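Local atomic coordinates of membrane-anchored mycosin mycp1 (Mycobacterium thermoresistibile, PDB entry 4HVL), a protein that is a subtilisin-like serine protease of the mycosin family and an essential component of the ESX-1 (type VII) secretion system, probably cleaving substrate proteins at the cell envelope. Residues Tyr49-Ala55 / Val360-Ala365; Pro267-Ser271 / Pro282-Ile286; Thr223-Asp229 / Gln241-Ile245; Cys29-Thr33 / Leu289-Gly293. Residue numbers count along the deposited sequence, not the author numbering.

Interaction 1: residues Tyr49-Ala55 / Val360-Ala365; sequences YLRLTEA and VIDPVA
A Schellman motif and an N-capped helix start meet, joining the N- and C-terminal parts of the subtilisin-like fold. Arg-51 leaves helix 45-50 with phi 60°, psi 47°. Helix 52-55 follows, with Ala-55 N bonded to Arg-51 O at 2.9 Å. Asp-362 (chi1 t) caps helix 363-368: Ala-365 N donates to Asp-362 OD1 at 3.3 Å. CA atoms lie nearest at Leu-50/Asp-362 (6.2 Å) and Ala-55/Val-364 (5.1 Å). In apolar packing, Tyr-49 CE2 meets Val-360 CG1 at 3.7 Å, at the ring edge. Leu-50 CD2 (rotamer mt) lies 3.9 Å from Ile-361 CG1 and 4.0 Å from Pro-363 CD. Ala-55 CB packs on Pro-363 CB at 4.1 Å. Val-364 CG2 lies 3.7 Å from Glu-54 CG and 4.4 Å from Ala-55 CB. Leu-321 also touches Ile-361 and Pro-363. A salt bridge joins Arg-51 NH2 to Asp-362 OD1 at 3.0 Å. One water donates to Leu-50 O (2.8 Å) and Asp-362 OD1 (3.0 Å) and accepts from Val-364 N (2.9 Å).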
loop_
_atom_site.group_PDB
_atom_site.type_symbol
_atom_site.label_atom_id
_atom_site.label_comp_id
_atom_site.label_asym_id
_atom_site.label_seq_id
_atom_site.Cartn_x
_atom_site.Cartn_y
_atom_site.Cartn_z
ATOM N N TYR A 49 -5.453 -18.698 4.083
ATOM C CA TYR A 49 -6.579 -18.157 3.328
ATOM C C TYR A 49 -6.255 -17.912 1.841
ATOM O O TYR A 49 -7.068 -18.193 0.975
ATOM C CB TYR A 49 -7.013 -16.849 3.982
ATOM C CG TYR A 49 -8.332 -16.295 3.527
ATOM C CD1 TYR A 49 -9.526 -16.682 4.137
ATOM C CD2 TYR A 49 -8.388 -15.348 2.511
ATOM C CE1 TYR A 49 -10.743 -16.155 3.727
ATOM C CE2 TYR A 49 -9.592 -14.813 2.100
ATOM C CZ TYR A 49 -10.763 -15.213 2.704
ATOM O OH TYR A 49 -11.947 -14.658 2.275
ATOM N N LEU A 50 -5.058 -17.391 1.571
ATOM C CA LEU A 50 -4.640 -17.030 0.213
ATOM C C LEU A 50 -3.924 -18.183 -0.497
ATOM O O LEU A 50 -3.551 -18.068 -1.665
ATOM C CB LEU A 50 -3.742 -15.790 0.254
ATOM C CG LEU A 50 -4.378 -14.467 0.707
ATOM C CD1 LEU A 50 -3.317 -13.387 0.857
ATOM C CD2 LEU A 50 -5.448 -14.021 -0.274
ATOM N N ARG A 51 -3.727 -19.277 0.224
ATOM C CA ARG A 51 -3.135 -20.522 -0.310
ATOM C C ARG A 51 -1.731 -20.282 -0.854
ATOM O O ARG A 51 -1.399 -20.728 -1.947
ATOM C CB ARG A 51 -4.033 -21.152 -1.383
ATOM C CG ARG A 51 -5.474 -21.335 -0.948
ATOM C CD ARG A 51 -6.215 -22.405 -1.735
ATOM N NE ARG A 51 -6.532 -22.056 -3.130
ATOM C CZ ARG A 51 -7.588 -21.339 -3.544
ATOM N NH1 ARG A 51 -8.462 -20.836 -2.669
ATOM N NH2 ARG A 51 -7.781 -21.111 -4.853
ATOM N N LEU A 52 -0.916 -19.573 -0.077
ATOM C CA LEU A 52 0.418 -19.162 -0.518
ATOM C C LEU A 52 1.319 -20.352 -0.851
ATOM O O LEU A 52 2.040 -20.343 -1.861
ATOM C CB LEU A 52 1.088 -18.247 0.520
ATOM C CG LEU A 52 0.473 -16.854 0.751
ATOM C CD1 LEU A 52 1.374 -16.013 1.635
ATOM C CD2 LEU A 52 0.188 -16.117 -0.552
ATOM N N THR A 53 1.252 -21.377 -0.006
ATOM C CA THR A 53 1.964 -22.624 -0.227
ATOM C C THR A 53 1.689 -23.179 -1.629
ATOM O O THR A 53 2.611 -23.531 -2.353
ATOM C CB THR A 53 1.556 -23.677 0.832
ATOM O OG1 THR A 53 1.856 -23.180 2.141
ATOM C CG2 THR A 53 2.300 -24.937 0.628
ATOM N N GLU A 54 0.428 -23.248 -2.016
ATOM C CA GLU A 54 0.072 -23.738 -3.345
ATOM C C GLU A 54 0.551 -22.758 -4.427
ATOM O O GLU A 54 1.128 -23.170 -5.442
ATOM C CB GLU A 54 -1.436 -23.932 -3.436
ATOM C CG GLU A 54 -1.945 -24.581 -4.714
ATOM C CD GLU A 54 -1.500 -26.024 -4.884
ATOM O OE1 GLU A 54 -1.046 -26.634 -3.892
ATOM O OE2 GLU A 54 -1.598 -26.552 -6.018
ATOM N N ALA A 55 0.315 -21.468 -4.210
ATOM C CA ALA A 55 0.693 -20.471 -5.196
ATOM C C ALA A 55 2.176 -20.571 -5.552
ATOM O O ALA A 55 2.541 -20.394 -6.725
ATOM C CB ALA A 55 0.354 -19.062 -4.723
ATOM N N VAL A 360 -12.058 -10.359 -2.988
ATOM C CA VAL A 360 -10.845 -10.799 -2.312
ATOM C C VAL A 360 -9.972 -11.521 -3.322
ATOM O O VAL A 360 -10.456 -12.403 -4.018
ATOM C CB VAL A 360 -11.168 -11.701 -1.100
ATOM C CG1 VAL A 360 -9.894 -12.082 -0.360
ATOM C CG2 VAL A 360 -12.136 -10.978 -0.162
ATOM N N ILE A 361 -8.694 -11.145 -3.401
ATOM C CA ILE A 361 -7.799 -11.781 -4.351
ATOM C C ILE A 361 -7.681 -13.292 -4.115
ATOM O O ILE A 361 -7.853 -13.794 -2.977
ATOM C CB ILE A 361 -6.371 -11.156 -4.370
ATOM C CG1 ILE A 361 -5.722 -11.187 -2.980
ATOM C CG2 ILE A 361 -6.431 -9.743 -4.900
ATOM C CD1 ILE A 361 -4.198 -11.134 -3.026
ATOM N N ASP A 362 -7.388 -13.995 -5.207
ATOM C CA ASP A 362 -7.269 -15.441 -5.209
ATOM C C ASP A 362 -6.001 -15.800 -5.994
ATOM O O ASP A 362 -6.024 -15.977 -7.212
ATOM C CB ASP A 362 -8.550 -16.041 -5.801
ATOM C CG ASP A 362 -8.573 -17.537 -5.767
ATOM O OD1 ASP A 362 -7.516 -18.187 -5.562
ATOM O OD2 ASP A 362 -9.683 -18.073 -5.984
ATOM N N PRO A 363 -4.862 -15.860 -5.291
ATOM C CA PRO A 363 -3.572 -16.082 -5.939
ATOM C C PRO A 363 -3.479 -17.293 -6.863
ATOM O O PRO A 363 -2.881 -17.196 -7.945
ATOM C CB PRO A 363 -2.629 -16.244 -4.746
ATOM C CG PRO A 363 -3.206 -15.330 -3.739
ATOM C CD PRO A 363 -4.695 -15.592 -3.852
ATOM N N VAL A 364 -4.052 -18.432 -6.449
ATOM C CA VAL A 364 -3.942 -19.646 -7.256
ATOM C C VAL A 364 -4.770 -19.491 -8.514
ATOM O O VAL A 364 -4.309 -19.839 -9.592
ATOM C CB VAL A 364 -4.374 -20.902 -6.493
ATOM C CG1 VAL A 364 -4.492 -22.104 -7.432
ATOM C CG2 VAL A 364 -3.384 -21.202 -5.379
ATOM N N ALA A 365 -5.994 -18.972 -8.376
ATOM C CA ALA A 365 -6.806 -18.683 -9.538
ATOM C C ALA A 365 -6.086 -17.687 -10.457
ATOM O O ALA A 365 -6.052 -17.878 -11.680
ATOM C CB ALA A 365 -8.182 -18.166 -9.129
HETATM O O HOH W 1 -5.173 -18.811 -3.782
#

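Interaction 2: residues Pro267-Ser271 / Pro282-Ile286; sequences PSNFS and PAENI. With ACT (acetate ion), chain L.
Two loops of the subtilisin-like fold meet near the predicted active site. Residues 267-271 precede and 282-286 follow strand 277-282, an outermost strand of the parallel sheet. Ser-268 to Ser-271 form a type I turn, closed by Ser-271 N to Ser-268 O at 3.1 Å. The nearest CA pair is Ser-268/Ala-283, 7.3 Å. Glu-284 (chi1 m, chi2 t) reaches across, and Ser-268 OG (chi1 m) donates to Glu-284 OE2 at 2.7 Å. Phe-270 (chi1 p, chi2 78°) turns its ring edge to the second loop, with CZ 3.5 Å from Ala-283 O and 4.3 Å from Ala-283 CB, and CE2 3.9 Å from Glu-284 CG. It also touches Asn-217, probably the oxyanion-hole asparagine. Ala-283 is about 8 Å from Ser-312 between side chains. A water accepts from Asn-269 N (3.0 Å) and donates to Glu-284 OE2 (3.1 Å). Asn-285 ND2 makes a weak hydrogen bond to acetate OXT, 3.3 Å. The buried Ser-268 hydroxyl thus finds its acceptor in Glu-284, a polar link beside the apolar Phe-270/Ala-283 contact.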
loop_
_atom_site.group_PDB
_atom_site.type_symbol
_atom_site.label_atom_id
_atom_site.label_comp_id
_atom_site.label_asym_id
_atom_site.label_seq_id
_atom_site.Cartn_x
_atom_site.Cartn_y
_atom_site.Cartn_z
ATOM N N PRO A 267 -15.473 -7.330 5.180
ATOM C CA PRO A 267 -14.780 -6.070 5.049
ATOM C C PRO A 267 -14.371 -5.556 6.430
ATOM O O PRO A 267 -15.169 -5.607 7.368
ATOM C CB PRO A 267 -15.834 -5.153 4.426
ATOM C CG PRO A 267 -16.770 -6.071 3.721
ATOM C CD PRO A 267 -16.805 -7.310 4.538
ATOM N N SER A 268 -13.121 -5.137 6.557
ATOM C CA SER A 268 -12.614 -4.539 7.783
ATOM C C SER A 268 -13.325 -3.208 8.025
ATOM O O SER A 268 -13.463 -2.394 7.094
ATOM C CB SER A 268 -11.107 -4.271 7.647
ATOM O OG SER A 268 -10.345 -5.446 7.352
ATOM N N ASN A 269 -13.727 -2.947 9.270
ATOM C CA ASN A 269 -14.475 -1.717 9.573
ATOM C C ASN A 269 -13.681 -0.425 9.525
ATOM O O ASN A 269 -14.252 0.655 9.504
ATOM C CB ASN A 269 -15.228 -1.820 10.909
ATOM C CG ASN A 269 -14.317 -2.021 12.110
ATOM O OD1 ASN A 269 -13.087 -2.009 12.017
ATOM N ND2 ASN A 269 -14.935 -2.230 13.260
ATOM N N PHE A 270 -12.365 -0.525 9.471
ATOM C CA PHE A 270 -11.539 0.651 9.285
ATOM C C PHE A 270 -11.200 0.909 7.805
ATOM O O PHE A 270 -10.563 1.907 7.483
ATOM C CB PHE A 270 -10.254 0.506 10.097
ATOM C CG PHE A 270 -9.510 -0.757 9.819
ATOM C CD1 PHE A 270 -8.730 -0.885 8.669
ATOM C CD2 PHE A 270 -9.593 -1.836 10.702
ATOM C CE1 PHE A 270 -8.032 -2.057 8.417
ATOM C CE2 PHE A 270 -8.907 -3.011 10.444
ATOM C CZ PHE A 270 -8.132 -3.123 9.298
ATOM N N SER A 271 -11.605 0.023 6.904
ATOM C CA SER A 271 -11.172 0.133 5.504
ATOM C C SER A 271 -11.966 1.254 4.830
ATOM O O SER A 271 -13.188 1.256 4.867
ATOM C CB SER A 271 -11.377 -1.193 4.770
ATOM O OG SER A 271 -10.675 -1.236 3.543
ATOM N N PRO A 282 -6.244 -9.694 3.054
ATOM C CA PRO A 282 -6.211 -9.693 4.512
ATOM C C PRO A 282 -5.535 -8.442 5.082
ATOM O O PRO A 282 -4.493 -8.011 4.580
ATOM C CB PRO A 282 -5.398 -10.928 4.825
ATOM C CG PRO A 282 -5.758 -11.857 3.714
ATOM C CD PRO A 282 -5.712 -10.949 2.520
ATOM N N ALA A 283 -6.147 -7.886 6.118
ATOM C CA ALA A 283 -5.723 -6.609 6.698
ATOM C C ALA A 283 -5.814 -6.568 8.234
ATOM O O ALA A 283 -5.563 -5.519 8.827
ATOM C CB ALA A 283 -6.580 -5.503 6.099
ATOM N N GLU A 284 -6.158 -7.692 8.868
ATOM C CA GLU A 284 -6.342 -7.761 10.321
ATOM C C GLU A 284 -5.573 -8.963 10.885
ATOM O O GLU A 284 -5.369 -9.965 10.195
ATOM C CB GLU A 284 -7.831 -7.931 10.675
ATOM C CG GLU A 284 -8.765 -6.852 10.160
ATOM C CD GLU A 284 -10.234 -7.210 10.370
ATOM O OE1 GLU A 284 -10.566 -7.945 11.335
ATOM O OE2 GLU A 284 -11.064 -6.779 9.555
ATOM N N ASN A 285 -5.149 -8.849 12.148
ATOM C CA ASN A 285 -4.532 -9.973 12.875
ATOM C C ASN A 285 -3.396 -10.571 12.058
ATOM O O ASN A 285 -3.289 -11.797 11.870
ATOM C CB ASN A 285 -5.601 -11.013 13.244
ATOM C CG ASN A 285 -6.664 -10.462 14.184
ATOM O OD1 ASN A 285 -7.833 -10.332 13.818
ATOM N ND2 ASN A 285 -6.269 -10.151 15.405
ATOM N N ILE A 286 -2.542 -9.668 11.581
ATOM C CA ILE A 286 -1.469 -9.993 10.651
ATOM C C ILE A 286 -0.211 -10.477 11.413
ATOM O O ILE A 286 0.092 -10.020 12.528
ATOM C CB ILE A 286 -1.157 -8.770 9.745
ATOM C CG1 ILE A 286 -2.352 -8.420 8.846
ATOM C CG2 ILE A 286 0.093 -8.972 8.896
ATOM C CD1 ILE A 286 -2.852 -9.553 7.980
HETATM C C ACT L . -2.972 -12.230 16.353
HETATM O O ACT L . -2.187 -13.089 15.848
HETATM O OXT ACT L . -3.092 -11.046 15.917
HETATM C CH3 ACT L . -3.804 -12.665 17.526
HETATM O O HOH W 2 -13.177 -5.193 11.241
#

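Interaction 3: residues Thr223-Asp229 / Gln241-Ile245; sequences TQNPPPD and QVQTI
An asparagine side chain binds the backbone at the start of strand 244-247, which pairs antiparallel with 183-186 in a small two-stranded sheet of this subtilisin-like protein. Segment 223-229 is extended and proline-rich. It runs almost opposite to 241-244 (165° between end-to-end directions). CA atoms are nearest at Asn-225/Val-242 (5.5 Å). Asn-225 (chi1 -83°) accepts at OD1 from Gln-243 N and Thr-244 N, both at 2.8 Å. Its ND2 donates to Thr-244 O at 2.9 Å and also to Ser-273 O. The amide thus pairs with both backbone groups of Thr-244, as a neighbouring strand's peptide would. Thr-244 OG1 (chi1 m) donates to Thr-223 O at 2.9 Å. Gln-224 points away; its OE1 accepts from Asn-225 N (3.0 Å) and from Ser-273 N. Gln-241 lies along the backbone of Pro-227 and Pro-228, with CG 3.5 Å from Pro-227 O. One water donates to Pro-227 O (2.6 Å) and Gln-241 OE1 (3.1 Å). Asp-229 OD1 accepts from Ala-231 N. Another water donates to Asp-229 OD2 at 2.7 Å and accepts from Gln-241 NE2 at 3.2 Å.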
loop_
_atom_site.group_PDB
_atom_site.type_symbol
_atom_site.label_atom_id
_atom_site.label_comp_id
_atom_site.label_asym_id
_atom_site.label_seq_id
_atom_site.Cartn_x
_atom_site.Cartn_y
_atom_site.Cartn_z
ATOM N N THR A 223 -12.471 10.100 7.104
ATOM C CA THR A 223 -13.805 9.770 7.541
ATOM C C THR A 223 -14.441 8.967 6.410
ATOM O O THR A 223 -14.285 9.306 5.230
ATOM C CB THR A 223 -14.600 11.034 7.938
ATOM O OG1 THR A 223 -14.650 11.945 6.840
ATOM C CG2 THR A 223 -13.915 11.722 9.092
ATOM N N GLN A 224 -15.087 7.864 6.787
ATOM C CA GLN A 224 -15.678 6.884 5.865
ATOM C C GLN A 224 -16.587 7.519 4.826
ATOM O O GLN A 224 -17.387 8.392 5.158
ATOM C CB GLN A 224 -16.505 5.865 6.663
ATOM C CG GLN A 224 -17.019 4.653 5.885
ATOM C CD GLN A 224 -15.909 3.929 5.151
ATOM O OE1 GLN A 224 -15.515 4.322 4.050
ATOM N NE2 GLN A 224 -15.399 2.871 5.751
ATOM N N ASN A 225 -16.494 7.069 3.579
ATOM C CA ASN A 225 -17.400 7.555 2.546
ATOM C C ASN A 225 -18.742 6.822 2.611
ATOM O O ASN A 225 -18.772 5.635 2.911
ATOM C CB ASN A 225 -16.799 7.368 1.148
ATOM C CG ASN A 225 -15.849 8.477 0.775
ATOM O OD1 ASN A 225 -16.165 9.666 0.940
ATOM N ND2 ASN A 225 -14.670 8.103 0.247
ATOM N N PRO A 226 -19.857 7.530 2.329
ATOM C CA PRO A 226 -21.173 6.845 2.249
ATOM C C PRO A 226 -21.259 5.901 1.056
ATOM O O PRO A 226 -20.547 6.094 0.079
ATOM C CB PRO A 226 -22.178 8.002 2.062
ATOM C CG PRO A 226 -21.472 9.234 2.467
ATOM C CD PRO A 226 -19.995 8.991 2.267
ATOM N N PRO A 227 -22.131 4.882 1.126
ATOM C CA PRO A 227 -22.313 4.031 -0.040
ATOM C C PRO A 227 -22.977 4.756 -1.240
ATOM O O PRO A 227 -23.531 5.834 -1.093
ATOM C CB PRO A 227 -23.247 2.931 0.483
ATOM C CG PRO A 227 -24.004 3.570 1.588
ATOM C CD PRO A 227 -23.024 4.494 2.235
ATOM N N PRO A 228 -22.934 4.140 -2.417
ATOM C CA PRO A 228 -23.694 4.617 -3.575
ATOM C C PRO A 228 -25.191 4.744 -3.312
ATOM O O PRO A 228 -25.736 3.966 -2.532
ATOM C CB PRO A 228 -23.474 3.524 -4.619
ATOM C CG PRO A 228 -22.209 2.824 -4.195
ATOM C CD PRO A 228 -22.166 2.914 -2.703
ATOM N N ASP A 229 -25.844 5.713 -3.957
ATOM C CA ASP A 229 -27.304 5.812 -3.906
ATOM C C ASP A 229 -27.913 4.945 -5.025
ATOM O O ASP A 229 -27.738 5.234 -6.211
ATOM C CB ASP A 229 -27.777 7.260 -4.033
ATOM C CG ASP A 229 -29.262 7.419 -3.726
ATOM O OD1 ASP A 229 -29.977 6.392 -3.657
ATOM O OD2 ASP A 229 -29.711 8.578 -3.546
ATOM N N GLN A 241 -21.631 10.567 -4.010
ATOM C CA GLN A 241 -21.833 10.389 -2.562
ATOM C C GLN A 241 -20.518 10.539 -1.803
ATOM O O GLN A 241 -20.500 10.510 -0.586
ATOM C CB GLN A 241 -22.417 8.997 -2.293
ATOM C CG GLN A 241 -23.631 8.662 -3.151
ATOM C CD GLN A 241 -24.742 9.653 -2.926
ATOM O OE1 GLN A 241 -24.959 10.096 -1.800
ATOM N NE2 GLN A 241 -25.469 10.000 -3.990
ATOM N N VAL A 242 -19.418 10.699 -2.522
ATOM C CA VAL A 242 -18.100 10.802 -1.887
ATOM C C VAL A 242 -17.971 12.104 -1.104
ATOM O O VAL A 242 -18.360 13.170 -1.603
ATOM C CB VAL A 242 -16.978 10.747 -2.940
ATOM C CG1 VAL A 242 -15.636 11.185 -2.345
ATOM C CG2 VAL A 242 -16.908 9.361 -3.547
ATOM N N GLN A 243 -17.422 12.006 0.107
ATOM C CA GLN A 243 -17.032 13.181 0.906
ATOM C C GLN A 243 -15.514 13.283 1.122
ATOM O O GLN A 243 -14.982 14.390 1.281
ATOM C CB GLN A 243 -17.705 13.120 2.276
ATOM C CG GLN A 243 -19.212 12.946 2.194
ATOM C CD GLN A 243 -19.848 12.662 3.545
ATOM O OE1 GLN A 243 -19.173 12.237 4.505
ATOM N NE2 GLN A 243 -21.157 12.883 3.628
ATOM N N THR A 244 -14.841 12.130 1.178
ATOM C CA THR A 244 -13.416 12.054 1.458
ATOM C C THR A 244 -12.651 11.472 0.260
ATOM O O THR A 244 -12.888 10.343 -0.149
ATOM C CB THR A 244 -13.161 11.209 2.720
ATOM O OG1 THR A 244 -13.859 11.788 3.820
ATOM C CG2 THR A 244 -11.679 11.143 3.073
ATOM N N ILE A 245 -11.777 12.280 -0.327
ATOM C CA ILE A 245 -10.845 11.819 -1.342
ATOM C C ILE A 245 -9.703 11.095 -0.622
ATOM O O ILE A 245 -9.190 11.597 0.387
ATOM C CB ILE A 245 -10.280 13.010 -2.156
ATOM C CG1 ILE A 245 -11.412 13.762 -2.878
ATOM C CG2 ILE A 245 -9.181 12.570 -3.127
ATOM C CD1 ILE A 245 -12.289 12.871 -3.741
HETATM O O HOH W 3 -25.158 7.575 0.060
HETATM O O HOH W 4 -28.451 10.933 -3.489
#

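Interaction 4: residues Cys29-Thr33 / Leu289-Gly293; sequences CAAPT and LGYGG
Tyr-291 lays one face of its ring over Pro-32. Pro-32 CD sits 3.9 Å from the ring centroid of Tyr-291 and 16° off the ring normal, which makes a CH-pi contact. The nearest atoms of this pair are Pro-32 CD and Tyr-291 CZ, 3.7 Å apart. The contact ties a loop early in the chain to the subtilisin-like fold beside helix 102-110. Segment 29-33 is extended, with no regular secondary structure. Segment 289-293 leaves the short strand 288-289 and turns: Gly-290 to Gly-293 form a type I turn, closed by Gly-293 N to Gly-290 O at 3.0 Å. The closest CA pair is Pro-32/Gly-290, 6.1 Å. Tyr-291 has chi1 m and chi2 -25°, and its CB points toward the loop. Tyr-291 OH donates to Ala-30 O at 2.6 Å, close to the ring plane. It also makes a weak hydrogen bond with Ala-100 N, just before His-101. Ala-31 CB touches Tyr-291 CE2 at 3.7 Å. Gly-290 CA lies 3.8 Å from Pro-32 CG; an ideal CB on Gly-290 would come to 3.1 Å from that CG, so the fit is tight. Cys-29 carries the disulfide to Cys-98. The Tyr-291 side chain is about 7 Å from that of His-101, a predicted charge-relay residue. One tyrosine thus holds the N-terminal loop in two ways, its apolar face on proline and its hydroxyl on a backbone carbonyl.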
loop_
_atom_site.group_PDB
_atom_site.type_symbol
_atom_site.label_atom_id
_atom_site.label_comp_id
_atom_site.label_asym_id
_atom_site.label_seq_id
_atom_site.Cartn_x
_atom_site.Cartn_y
_atom_site.Cartn_z
ATOM N N CYS A 29 12.561 5.561 18.017
ATOM C CA CYS A 29 11.913 4.657 17.076
ATOM C C CYS A 29 11.195 3.524 17.796
ATOM O O CYS A 29 11.668 3.001 18.799
ATOM C CB CYS A 29 12.951 4.096 16.110
ATOM S SG CYS A 29 13.714 5.406 15.106
ATOM N N ALA A 30 10.048 3.154 17.259
ATOM C CA ALA A 30 9.310 1.980 17.724
ATOM C C ALA A 30 9.923 0.714 17.156
ATOM O O ALA A 30 10.709 0.760 16.202
ATOM C CB ALA A 30 7.853 2.084 17.298
ATOM N N ALA A 31 9.570 -0.418 17.767
ATOM C CA ALA A 31 9.899 -1.745 17.237
ATOM C C ALA A 31 8.663 -2.627 17.392
ATOM O O ALA A 31 7.886 -2.436 18.319
ATOM C CB ALA A 31 11.058 -2.339 17.985
ATOM N N PRO A 32 8.455 -3.561 16.459
ATOM C CA PRO A 32 7.326 -4.457 16.586
ATOM C C PRO A 32 7.588 -5.487 17.662
ATOM O O PRO A 32 8.746 -5.670 18.091
ATOM C CB PRO A 32 7.283 -5.139 15.220
ATOM C CG PRO A 32 8.703 -5.195 14.823
ATOM C CD PRO A 32 9.273 -3.879 15.277
ATOM N N THR A 33 6.535 -6.204 18.038
ATOM C CA THR A 33 6.630 -7.181 19.100
ATOM C C THR A 33 5.655 -8.361 18.867
ATOM O O THR A 33 5.217 -8.603 17.740
ATOM C CB THR A 33 6.527 -6.482 20.498
ATOM O OG1 THR A 33 6.763 -7.431 21.529
ATOM C CG2 THR A 33 5.168 -5.770 20.742
ATOM N N LEU A 289 7.290 -10.016 9.727
ATOM C CA LEU A 289 8.637 -10.047 10.293
ATOM C C LEU A 289 9.113 -8.666 10.714
ATOM O O LEU A 289 8.754 -7.648 10.112
ATOM C CB LEU A 289 9.642 -10.622 9.286
ATOM C CG LEU A 289 9.324 -11.999 8.665
ATOM C CD1 LEU A 289 10.446 -12.401 7.702
ATOM C CD2 LEU A 289 9.116 -13.038 9.750
ATOM N N GLY A 290 9.937 -8.646 11.752
ATOM C CA GLY A 290 10.489 -7.413 12.295
ATOM C C GLY A 290 11.883 -7.101 11.777
ATOM O O GLY A 290 12.325 -7.625 10.734
ATOM N N TYR A 291 12.585 -6.267 12.544
ATOM C CA TYR A 291 13.857 -5.698 12.140
ATOM C C TYR A 291 14.990 -6.722 12.062
ATOM O O TYR A 291 16.031 -6.434 11.484
ATOM C CB TYR A 291 14.280 -4.573 13.100
ATOM C CG TYR A 291 13.281 -3.432 13.285
ATOM C CD1 TYR A 291 12.331 -3.120 12.298
ATOM C CD2 TYR A 291 13.313 -2.635 14.434
ATOM C CE1 TYR A 291 11.420 -2.077 12.466
ATOM C CE2 TYR A 291 12.413 -1.591 14.598
ATOM C CZ TYR A 291 11.456 -1.323 13.618
ATOM O OH TYR A 291 10.580 -0.266 13.769
ATOM N N GLY A 292 14.806 -7.890 12.668
ATOM C CA GLY A 292 15.810 -8.952 12.594
ATOM C C GLY A 292 15.337 -10.110 11.721
ATOM O O GLY A 292 16.009 -11.111 11.625
ATOM N N GLY A 293 14.183 -9.970 11.081
ATOM C CA GLY A 293 13.582 -11.083 10.350
ATOM C C GLY A 293 12.862 -12.072 11.244
ATOM O O GLY A 293 12.556 -13.195 10.813
#

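Overall arrangement
Interactions 1 and 4 both bring N-terminal segments onto the later part of the chain. They cross in sequence, and their centres lie 26 Å apart. Interaction 2 sits between interactions 1 and 3, touching both. It touches interaction 1 where Leu-50 CD1 packs on Pro-282 CD at 3.8 Å. It touches interaction 3 through a probable hydrogen bond, Gln-224 NE2 to Ser-271 O at 2.9 Å. Interactions 3 and 4 lie on opposite sides of the chain's centre, 35 Å apart between centres. Interactions 2 and 4 both lie near the predicted charge-relay site: His-101 is about 10 Å from Phe-270 and about 7 Å from Tyr-291, between side chains. Interaction 1 lies away from the annotated sites.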